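Local coordinates for designed helical repeat protein (Synthetic construct, PDB 5CWQ) that has no known natural function and was designed de novo as a helical repeat protein, probably to explore folds built from repeated helices, at residues Arg23-Glu26 with Ala27-Arg30; Gln87-Asp90 with Glu91-Ala94; Ala213-Leu216 with Ala217-Ala220. One frame throughout, in Å; residues are numbered along the deposited sequence. Where two conformers were deposited one is given.

Contact 1. Residues Arg23-Glu26 with Ala27-Arg30; sequences RSEE and ARER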
loop_
_atom_site.group_PDB
_atom_site.type_symbol
_atom_site.label_atom_id
_atom_site.label_comp_id
_atom_site.label_asym_id
_atom_site.label_seq_id
_atom_site.Cartn_x
_atom_site.Cartn_y
_atom_site.Cartn_z
ATOM N N ARG A 23 -11.112 15.024 -8.343
ATOM C CA ARG A 23 -11.577 13.872 -9.108
ATOM C C ARG A 23 -12.353 12.927 -8.197
ATOM O O ARG A 23 -13.313 12.285 -8.624
ATOM C CB ARG A 23 -10.405 13.140 -9.766
ATOM C CG ARG A 23 -9.836 13.852 -10.985
ATOM C CD ARG A 23 -8.856 12.968 -11.740
ATOM N NE ARG A 23 -7.667 12.656 -10.947
ATOM C CZ ARG A 23 -6.537 13.360 -10.960
ATOM N NH1 ARG A 23 -6.413 14.436 -11.729
ATOM N NH2 ARG A 23 -5.520 12.982 -10.197
ATOM N N SER A 24 -11.933 12.843 -6.938
ATOM C CA SER A 24 -12.630 12.023 -5.954
ATOM C C SER A 24 -14.031 12.567 -5.702
ATOM O O SER A 24 -14.991 11.806 -5.592
ATOM C CB SER A 24 -11.849 11.965 -4.638
ATOM O OG SER A 24 -10.628 11.264 -4.793
ATOM N N GLU A 25 -14.141 13.889 -5.613
ATOM C CA GLU A 25 -15.424 14.529 -5.345
ATOM C C GLU A 25 -16.358 14.424 -6.548
ATOM O O GLU A 25 -17.571 14.286 -6.389
ATOM C CB GLU A 25 -15.218 15.997 -4.964
ATOM C CG GLU A 25 -16.499 16.737 -4.593
ATOM C CD GLU A 25 -17.210 16.126 -3.396
ATOM O OE1 GLU A 25 -16.552 15.421 -2.603
ATOM O OE2 GLU A 25 -18.430 16.352 -3.250
ATOM N N GLU A 26 -15.790 14.495 -7.748
ATOM C CA GLU A 26 -16.571 14.368 -8.976
ATOM C C GLU A 26 -17.170 12.971 -9.098
ATOM O O GLU A 26 -18.335 12.813 -9.462
ATOM C CB GLU A 26 -15.703 14.675 -10.198
ATOM C CG GLU A 26 -15.382 16.153 -10.376
ATOM C CD GLU A 26 -14.330 16.402 -11.441
ATOM O OE1 GLU A 26 -13.855 15.424 -12.056
ATOM O OE2 GLU A 26 -13.977 17.581 -11.662
ATOM N N ALA A 27 -16.364 11.959 -8.792
ATOM C CA ALA A 27 -16.814 10.576 -8.860
ATOM C C ALA A 27 -17.777 10.260 -7.720
ATOM O O ALA A 27 -18.722 9.488 -7.891
ATOM C CB ALA A 27 -15.624 9.635 -8.824
ATOM N N ARG A 28 -17.532 10.863 -6.560
ATOM C CA ARG A 28 -18.358 10.634 -5.379
ATOM C C ARG A 28 -19.786 11.115 -5.609
ATOM O O ARG A 28 -20.746 10.474 -5.177
ATOM C CB ARG A 28 -17.755 11.339 -4.158
ATOM C CG ARG A 28 -18.567 11.182 -2.878
ATOM C CD ARG A 28 -17.896 11.860 -1.684
ATOM N NE ARG A 28 -16.708 11.137 -1.220
ATOM C CZ ARG A 28 -15.447 11.481 -1.481
ATOM N NH1 ARG A 28 -15.163 12.555 -2.212
ATOM N NH2 ARG A 28 -14.455 10.744 -1.001
ATOM N N GLU A 29 -19.922 12.244 -6.294
ATOM C CA GLU A 29 -21.234 12.811 -6.576
ATOM C C GLU A 29 -21.980 11.985 -7.619
ATOM O O GLU A 29 -23.211 11.937 -7.619
ATOM C CB GLU A 29 -21.095 14.256 -7.049
ATOM C CG GLU A 29 -20.636 15.214 -5.964
ATOM C CD GLU A 29 -20.334 16.597 -6.500
ATOM O OE1 GLU A 29 -20.616 16.848 -7.692
ATOM O OE2 GLU A 29 -19.815 17.435 -5.732
ATOM N N ARG A 30 -21.229 11.338 -8.504
ATOM C CA ARG A 30 -21.812 10.509 -9.555
ATOM C C ARG A 30 -22.039 9.074 -9.082
ATOM O O ARG A 30 -22.582 8.249 -9.816
ATOM C CB ARG A 30 -20.910 10.515 -10.792
ATOM C CG ARG A 30 -20.887 11.847 -11.527
ATOM C CD ARG A 30 -19.811 11.895 -12.604
ATOM N NE ARG A 30 -19.851 10.726 -13.484
ATOM C CZ ARG A 30 -19.037 9.676 -13.399
ATOM N NH1 ARG A 30 -18.088 9.616 -12.471
ATOM N NH2 ARG A 30 -19.170 8.673 -14.256
#
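E25 and R28 meet through a salt bridge one helical turn apart, OE1 of E25 lying 3.2 Å from NH1 of R28. The bond is bent, 138° at the hydrogen, and the guanidinium reaches the oxygen on its anti side, out of the carboxylate plane; the two planes are tilted 25° against each other. E25 gets there by folding: CG stands opposite the backbone N (chi1 -177°) and a bend at chi2 carries the carboxylate back over the following turn. Its second oxygen is less comfortably placed, OE2 of E25 being 3.0 Å from OE2 of E29, an approach of two acceptors with their carboxylate planes nearly perpendicular. Such crowding would be expected to raise the proton affinity of one of the two. An alanine here is likely to leave NH1 of R28 without its mate on this turn, the guanidinium then held through NH2 by E76. All this rides on the last turns of helix 5-30, the first helix of the designed repeat protein, where the amide of R28 bonds to O of S24 at 2.9 Å and that of E29 to O of E25 at 3.1 Å. Further out, that link from NH2 of R28 to E76 is a second salt bridge. On the inner face S24 and A27 pack against helix 33-57, and in the conformer described OG of S24 bonds to O of A20 and to E43.

Contact 2. Residues Gln87-Asp90 with Glu91-Ala94; sequences QGDD and EVLA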
loop_
_atom_site.group_PDB
_atom_site.type_symbol
_atom_site.label_atom_id
_atom_site.label_comp_id
_atom_site.label_asym_id
_atom_site.label_seq_id
_atom_site.Cartn_x
_atom_site.Cartn_y
_atom_site.Cartn_z
ATOM N N GLN A 87 -22.266 -3.637 -2.365
ATOM C CA GLN A 87 -22.645 -3.789 -3.766
ATOM C C GLN A 87 -22.035 -5.050 -4.374
ATOM O O GLN A 87 -22.214 -5.320 -5.561
ATOM C CB GLN A 87 -22.218 -2.556 -4.566
ATOM C CG GLN A 87 -22.909 -1.274 -4.126
ATOM C CD GLN A 87 -22.503 -0.068 -4.951
ATOM O OE1 GLN A 87 -21.981 -0.203 -6.058
ATOM N NE2 GLN A 87 -22.746 1.124 -4.411
ATOM N N GLY A 88 -21.320 -5.820 -3.559
ATOM C CA GLY A 88 -20.670 -7.033 -4.024
ATOM C C GLY A 88 -19.692 -6.764 -5.153
ATOM O O GLY A 88 -19.511 -7.599 -6.039
ATOM N N ASP A 89 -19.066 -5.590 -5.118
ATOM C CA ASP A 89 -18.148 -5.171 -6.170
ATOM C C ASP A 89 -16.701 -5.428 -5.745
ATOM O O ASP A 89 -16.049 -4.567 -5.150
ATOM C CB ASP A 89 -18.371 -3.692 -6.500
ATOM C CG ASP A 89 -17.779 -3.291 -7.840
ATOM O OD1 ASP A 89 -16.759 -3.884 -8.252
ATOM O OD2 ASP A 89 -18.340 -2.378 -8.483
ATOM N N ASP A 90 -16.208 -6.620 -6.065
ATOM C CA ASP A 90 -14.892 -7.065 -5.618
ATOM C C ASP A 90 -13.749 -6.246 -6.219
ATOM O O ASP A 90 -12.710 -6.073 -5.584
ATOM C CB ASP A 90 -14.704 -8.546 -5.956
ATOM C CG ASP A 90 -15.682 -9.439 -5.215
ATOM O OD1 ASP A 90 -15.871 -9.230 -3.999
ATOM O OD2 ASP A 90 -16.268 -10.343 -5.847
ATOM N N GLU A 91 -13.939 -5.747 -7.438
ATOM C CA GLU A 91 -12.905 -4.959 -8.103
ATOM C C GLU A 91 -12.690 -3.634 -7.382
ATOM O O GLU A 91 -11.556 -3.248 -7.099
ATOM C CB GLU A 91 -13.267 -4.698 -9.566
ATOM C CG GLU A 91 -12.173 -3.966 -10.337
ATOM C CD GLU A 91 -12.570 -3.627 -11.760
ATOM O OE1 GLU A 91 -13.784 -3.595 -12.053
ATOM O OE2 GLU A 91 -11.663 -3.390 -12.586
ATOM N N VAL A 92 -13.784 -2.938 -7.097
ATOM C CA VAL A 92 -13.720 -1.680 -6.365
ATOM C C VAL A 92 -13.171 -1.921 -4.961
ATOM O O VAL A 92 -12.395 -1.115 -4.445
ATOM C CB VAL A 92 -15.108 -1.006 -6.281
ATOM C CG1 VAL A 92 -15.057 0.259 -5.429
ATOM C CG2 VAL A 92 -15.622 -0.680 -7.675
ATOM N N LEU A 93 -13.575 -3.028 -4.346
ATOM C CA LEU A 93 -13.075 -3.386 -3.024
ATOM C C LEU A 93 -11.556 -3.502 -3.049
ATOM O O LEU A 93 -10.870 -2.931 -2.203
ATOM C CB LEU A 93 -13.697 -4.701 -2.542
ATOM C CG LEU A 93 -13.155 -5.268 -1.223
ATOM C CD1 LEU A 93 -13.314 -4.272 -0.076
ATOM C CD2 LEU A 93 -13.846 -6.587 -0.892
ATOM N N ALA A 94 -11.038 -4.236 -4.029
ATOM C CA ALA A 94 -9.602 -4.451 -4.151
ATOM C C ALA A 94 -8.875 -3.126 -4.347
ATOM O O ALA A 94 -7.823 -2.894 -3.751
ATOM C CB ALA A 94 -9.302 -5.403 -5.304
HETATM O O HOH W 1 -16.403 -2.850 -11.008
#
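D89 reaches forward over the first turn of helix 90-114 and meets V92 with its carboxylate. Its CG lies opposite the backbone N (chi1 -162°), which brings OD1 in front of the amide of V92 at 3.3 Å; the bond is weak by length but almost straight, 173° at the hydrogen. This is the N-cap of the helix. The same carboxylate also rests on the valine side chain, OD2 of D89 standing 3.3 Å from CG2 of V92, the methyl that lies beside the valine's own backbone N and therefore faces the cap. The other methyl, CG1, is opposite that N, and the side chain as a whole packs on V80 and A84 of helix 60-86 and on L33. The chain enters the cap through G88, whose positive phi closes helix 60-86 in a Schellman motif. From the first turn E91 extends fully (chi1 and chi2 both -176°), leading its carboxylate away from the backbone; a water lies between it and the cap, 3.0 Å from OD1 of D89 and 2.9 Å from OE1 of E91. OE2 of E91 pairs with K34, which probably offsets its charge, though E148 is also near. OD1 of D89 and OE1 of E91 are 4.8 Å apart, and the water between them would probably ease their repulsion, while the negative D89 at the amino end should interact favourably with the helix dipole.

Contact 3. Residues Ala213-Leu216 with Ala217-Ala220; sequences AEQL and AREA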
loop_
_atom_site.group_PDB
_atom_site.type_symbol
_atom_site.label_atom_id
_atom_site.label_comp_id
_atom_site.label_asym_id
_atom_site.label_seq_id
_atom_site.Cartn_x
_atom_site.Cartn_y
_atom_site.Cartn_z
ATOM N N ALA A 213 2.790 -6.117 -7.817
ATOM C CA ALA A 213 2.795 -6.902 -6.588
ATOM C C ALA A 213 4.128 -7.622 -6.392
ATOM O O ALA A 213 4.664 -7.657 -5.283
ATOM C CB ALA A 213 1.645 -7.905 -6.599
ATOM N N GLU A 214 4.663 -8.189 -7.469
ATOM C CA GLU A 214 5.912 -8.944 -7.386
ATOM C C GLU A 214 7.075 -8.053 -6.954
ATOM O O GLU A 214 7.844 -8.414 -6.065
ATOM C CB GLU A 214 6.240 -9.606 -8.728
ATOM C CG GLU A 214 7.458 -10.530 -8.663
ATOM C CD GLU A 214 7.810 -11.153 -10.005
ATOM O OE1 GLU A 214 7.193 -10.780 -11.025
ATOM O OE2 GLU A 214 8.710 -12.018 -10.036
ATOM N N GLN A 215 7.197 -6.887 -7.582
ATOM C CA GLN A 215 8.312 -5.988 -7.306
ATOM C C GLN A 215 8.162 -5.295 -5.956
ATOM O O GLN A 215 9.156 -4.983 -5.299
ATOM C CB GLN A 215 8.442 -4.944 -8.420
ATOM C CG GLN A 215 8.829 -5.527 -9.767
ATOM C CD GLN A 215 10.115 -6.332 -9.707
ATOM O OE1 GLN A 215 11.045 -5.991 -8.975
ATOM N NE2 GLN A 215 10.167 -7.414 -10.475
ATOM N N LEU A 216 6.923 -5.041 -5.549
ATOM C CA LEU A 216 6.662 -4.511 -4.219
ATOM C C LEU A 216 7.096 -5.526 -3.168
ATOM O O LEU A 216 7.694 -5.172 -2.147
ATOM C CB LEU A 216 5.182 -4.170 -4.052
ATOM C CG LEU A 216 4.700 -2.947 -4.837
ATOM C CD1 LEU A 216 3.183 -2.966 -4.978
ATOM C CD2 LEU A 216 5.168 -1.653 -4.176
ATOM N N ALA A 217 6.796 -6.793 -3.430
ATOM C CA ALA A 217 7.159 -7.872 -2.522
ATOM C C ALA A 217 8.676 -8.027 -2.434
ATOM O O ALA A 217 9.219 -8.276 -1.356
ATOM C CB ALA A 217 6.517 -9.168 -2.968
ATOM N N ARG A 218 9.353 -7.878 -3.570
ATOM C CA ARG A 218 10.810 -7.980 -3.614
ATOM C C ARG A 218 11.462 -6.860 -2.811
ATOM O O ARG A 218 12.462 -7.081 -2.129
ATOM C CB ARG A 218 11.316 -7.950 -5.060
ATOM C CG ARG A 218 11.054 -9.234 -5.833
ATOM C CD ARG A 218 11.616 -9.185 -7.252
ATOM N NE ARG A 218 13.077 -9.293 -7.278
ATOM C CZ ARG A 218 13.920 -8.305 -7.584
ATOM N NH1 ARG A 218 13.480 -7.094 -7.909
ATOM N NH2 ARG A 218 15.225 -8.537 -7.569
ATOM N N GLU A 219 10.895 -5.658 -2.891
ATOM C CA GLU A 219 11.421 -4.525 -2.134
ATOM C C GLU A 219 11.247 -4.767 -0.638
ATOM O O GLU A 219 12.127 -4.443 0.158
ATOM C CB GLU A 219 10.737 -3.214 -2.532
ATOM C CG GLU A 219 11.187 -2.030 -1.664
ATOM C CD GLU A 219 10.704 -0.680 -2.164
ATOM O OE1 GLU A 219 10.521 -0.513 -3.386
ATOM O OE2 GLU A 219 10.518 0.226 -1.325
ATOM N N ALA A 220 10.104 -5.332 -0.262
ATOM C CA ALA A 220 9.826 -5.639 1.134
ATOM C C ALA A 220 10.862 -6.612 1.683
ATOM O O ALA A 220 11.358 -6.444 2.796
ATOM C CB ALA A 220 8.427 -6.213 1.281
#
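Q215 and R218 form an intrahelical side-chain contact, three residues apart, on the outward face of helix 204-230, the last helix of the chain. The two side chains run alongside each other in the same direction. OE1 of Q215 accepts from NH1 of R218 at 2.9 Å, with the donor in the carbonyl plane and on a lone pair of the oxygen, although the N-H...O angle is 143°. This bond belongs to the arginine conformer described, one of two, and may not hold in the other. From the arginine's side the oxygen sits at the guanidinium edge, close to its plane, while the amide is turned 56° against that plane. Q215 curls to make the bond: CG lies beside the backbone N and the chain bends at chi2 (-56°), so the amide doubles back toward the next turn, and its OE1 also lies 3.7 Å from CD of R218. The arginine stem leans on the backbone, CG of R218 approaching O of E214 at 3.3 Å. Beneath them the helix is regular, with the amides of A217, R218, E219 and A220 each bonded to the carbonyl four residues earlier. The other face carries alanines and L216: A213 packs against A191 of helix 174-201 and L154 and I155 of helix 147-171, A217 touches V187, and L216 meets A158 and L162. E214, buried, is paired with K195. Polar residues linked outside, with alanines and a leucine turned to neighbouring helices, make this an amphipathic helix, consistent with its place as the last of a designed alpha-helical repeat protein.

How the contacts relate
All three contacts are local, partly buried, and follow one another along the chain without touching. Contact 1 is the most exposed and lies farthest out, about 22 Å between its centre and that of the chain, near the carboxyl end of the first helix. Contact 3 is mid-helix on the last, across the chain's centre, with A213, E214, A217 and A220 buried. Contact 2 alone spans a junction, from helix 60-86 to helix 90-114, and buries V92, L93 and A94. Chemistry follows place: charges pair and crowd in contact 1, a carboxylate caps one backbone amide, weakly, in contact 2, and a neutral amide meets an arginine in contact 3. Helix 33-57 borders contacts 1 and 2, helix 147-171 contacts 2 and 3.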